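PDB 1I5P: pesticidal crystal protein Cry2Aa from Bacillus thuringiensis serovar kurstaki, which lyses midgut epithelial cells of mosquito and moth larvae by binding to them and upsetting their colloid-osmotic balance. Local coordinates for residues L212-Y215 against T216-Y219. Sequence-based numbering, arbitrary orientation.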
loop_
_atom_site.group_PDB
_atom_site.type_symbol
_atom_site.label_atom_id
_atom_site.label_comp_id
_atom_site.label_asym_id
_atom_site.label_seq_id
_atom_site.Cartn_x
_atom_site.Cartn_y
_atom_site.Cartn_z
ATOM N N LEU A 212 20.816 1.264 12.491
ATOM C CA LEU A 212 19.510 0.908 11.951
ATOM C C LEU A 212 18.577 2.114 11.968
ATOM O O LEU A 212 17.907 2.410 10.980
ATOM C CB LEU A 212 18.885 -0.237 12.754
ATOM C CG LEU A 212 17.580 -0.795 12.163
ATOM C CD1 LEU A 212 17.837 -1.318 10.753
ATOM C CD2 LEU A 212 17.034 -1.909 13.053
ATOM N N ARG A 213 18.540 2.816 13.095
ATOM C CA ARG A 213 17.684 3.983 13.204
ATOM C C ARG A 213 18.155 5.126 12.308
ATOM O O ARG A 213 17.384 5.645 11.496
ATOM C CB ARG A 213 17.620 4.489 14.646
ATOM C CG ARG A 213 16.745 5.741 14.799
ATOM C CD ARG A 213 17.179 6.588 15.987
ATOM N NE ARG A 213 16.330 7.765 16.190
ATOM C CZ ARG A 213 16.511 8.954 15.613
ATOM N NH1 ARG A 213 17.522 9.160 14.779
ATOM N NH2 ARG A 213 15.676 9.949 15.885
ATOM N N ASN A 214 19.417 5.519 12.455
ATOM C CA ASN A 214 19.955 6.640 11.681
ATOM C C ASN A 214 19.964 6.443 10.177
ATOM O O ASN A 214 19.647 7.369 9.433
ATOM C CB ASN A 214 21.362 6.995 12.169
ATOM C CG ASN A 214 21.368 7.502 13.604
ATOM O OD1 ASN A 214 20.342 7.935 14.125
ATOM N ND2 ASN A 214 22.532 7.463 14.242
ATOM N N TYR A 215 20.320 5.252 9.714
ATOM C CA TYR A 215 20.326 5.024 8.278
ATOM C C TYR A 215 18.901 4.894 7.744
ATOM O O TYR A 215 18.617 5.302 6.622
ATOM C CB TYR A 215 21.183 3.804 7.932
ATOM C CG TYR A 215 22.668 4.115 7.995
ATOM C CD1 TYR A 215 23.457 3.658 9.047
ATOM C CD2 TYR A 215 23.270 4.919 7.022
ATOM C CE1 TYR A 215 24.812 3.993 9.135
ATOM C CE2 TYR A 215 24.620 5.262 7.099
ATOM C CZ TYR A 215 25.386 4.795 8.157
ATOM O OH TYR A 215 26.720 5.128 8.222
ATOM N N THR A 216 17.998 4.348 8.553
ATOM C CA THR A 216 16.604 4.233 8.126
ATOM C C THR A 216 16.095 5.655 7.890
ATOM O O THR A 216 15.380 5.929 6.927
ATOM C CB THR A 216 15.730 3.553 9.211
ATOM O OG1 THR A 216 16.041 2.154 9.269
ATOM C CG2 THR A 216 14.251 3.732 8.903
ATOM N N ARG A 217 16.481 6.558 8.783
ATOM C CA ARG A 217 16.089 7.951 8.674
ATOM C C ARG A 217 16.633 8.575 7.387
ATOM O O ARG A 217 15.874 9.107 6.577
ATOM C CB ARG A 217 16.589 8.723 9.896
ATOM C CG ARG A 217 16.588 10.236 9.739
ATOM C CD ARG A 217 18.008 10.762 9.842
ATOM N NE ARG A 217 18.400 11.021 11.221
ATOM C CZ ARG A 217 19.647 10.959 11.675
ATOM N NH1 ARG A 217 20.643 10.631 10.864
ATOM N NH2 ARG A 217 19.900 11.245 12.943
ATOM N N ASP A 218 17.945 8.498 7.197
ATOM C CA ASP A 218 18.579 9.074 6.012
ATOM C C ASP A 218 18.022 8.529 4.702
ATOM O O ASP A 218 17.665 9.293 3.798
ATOM C CB ASP A 218 20.089 8.832 6.045
ATOM C CG ASP A 218 20.764 9.504 7.226
ATOM O OD1 ASP A 218 20.103 10.310 7.907
ATOM O OD2 ASP A 218 21.955 9.227 7.470
ATOM N N TYR A 219 17.957 7.208 4.598
ATOM C CA TYR A 219 17.455 6.574 3.393
ATOM C C TYR A 219 15.967 6.827 3.180
ATOM O O TYR A 219 15.525 7.033 2.050
ATOM C CB TYR A 219 17.739 5.074 3.444
ATOM C CG TYR A 219 19.212 4.727 3.556
ATOM C CD1 TYR A 219 19.608 3.449 3.941
ATOM C CD2 TYR A 219 20.206 5.669 3.277
ATOM C CE1 TYR A 219 20.950 3.114 4.046
ATOM C CE2 TYR A 219 21.563 5.341 3.379
ATOM C CZ TYR A 219 21.924 4.062 3.768
ATOM O OH TYR A 219 23.250 3.719 3.904
HETATM O O HOH W 1 17.531 11.936 14.142
#
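Arg-213 and Arg-217, one turn apart on a helix, illustrate how two like charges can sit close together, with a shared water, the side-chain oxygen of Asn-214 and the Asp-218 carboxylate probably easing the repulsion. Their guanidinium planes stand nearly perpendicular, at 81°, with Arg-217 NH2 at the edge of the Arg-213 group, 3.7 Å from its NH1. A single water accepts from both of these nitrogens, at 2.8 Å from Arg-213 NH1 and 2.7 Å from Arg-217 NH2. The Asn-214 amide lies almost parallel to the Arg-217 guanidinium, its OD1 over one face, while the same oxygen accepts from Arg-213 NH1. The chain of Arg-217 is bent at chi2 (-117°) and chi3, which folds its head back over Asn-214 and lets NH1 form a nearly straight, charged hydrogen bond, part of a salt bridge, to Asp-218 OD1 (3.0 Å) from its syn side, tilted out of the carboxylate plane. On the buried side, Thr-216 OG1, set beside its own backbone N, donates to Leu-212 O at a short 2.5 Å, so that carbonyl accepts both the hydroxyl and the helical N-H of Thr-216. Tyr-215 and Tyr-219 run side by side with rings inclined at 42°, Tyr-219 OH resting 3.3 Å from Tyr-215 CD2; that hydroxyl is hydrogen-bonded to His-184 ND1. All this belongs to helix 202-232 of the toxin's helical bundle: Tyr-215 packs against helices 145-160 and 170-193, Thr-216 and Tyr-219 meet Trp-259 of helix 238-259, and Arg-213 NH2 hydrogen-bonds to Asn-577 O, between strands 564-571 and 581-582 of the C-terminal beta domain.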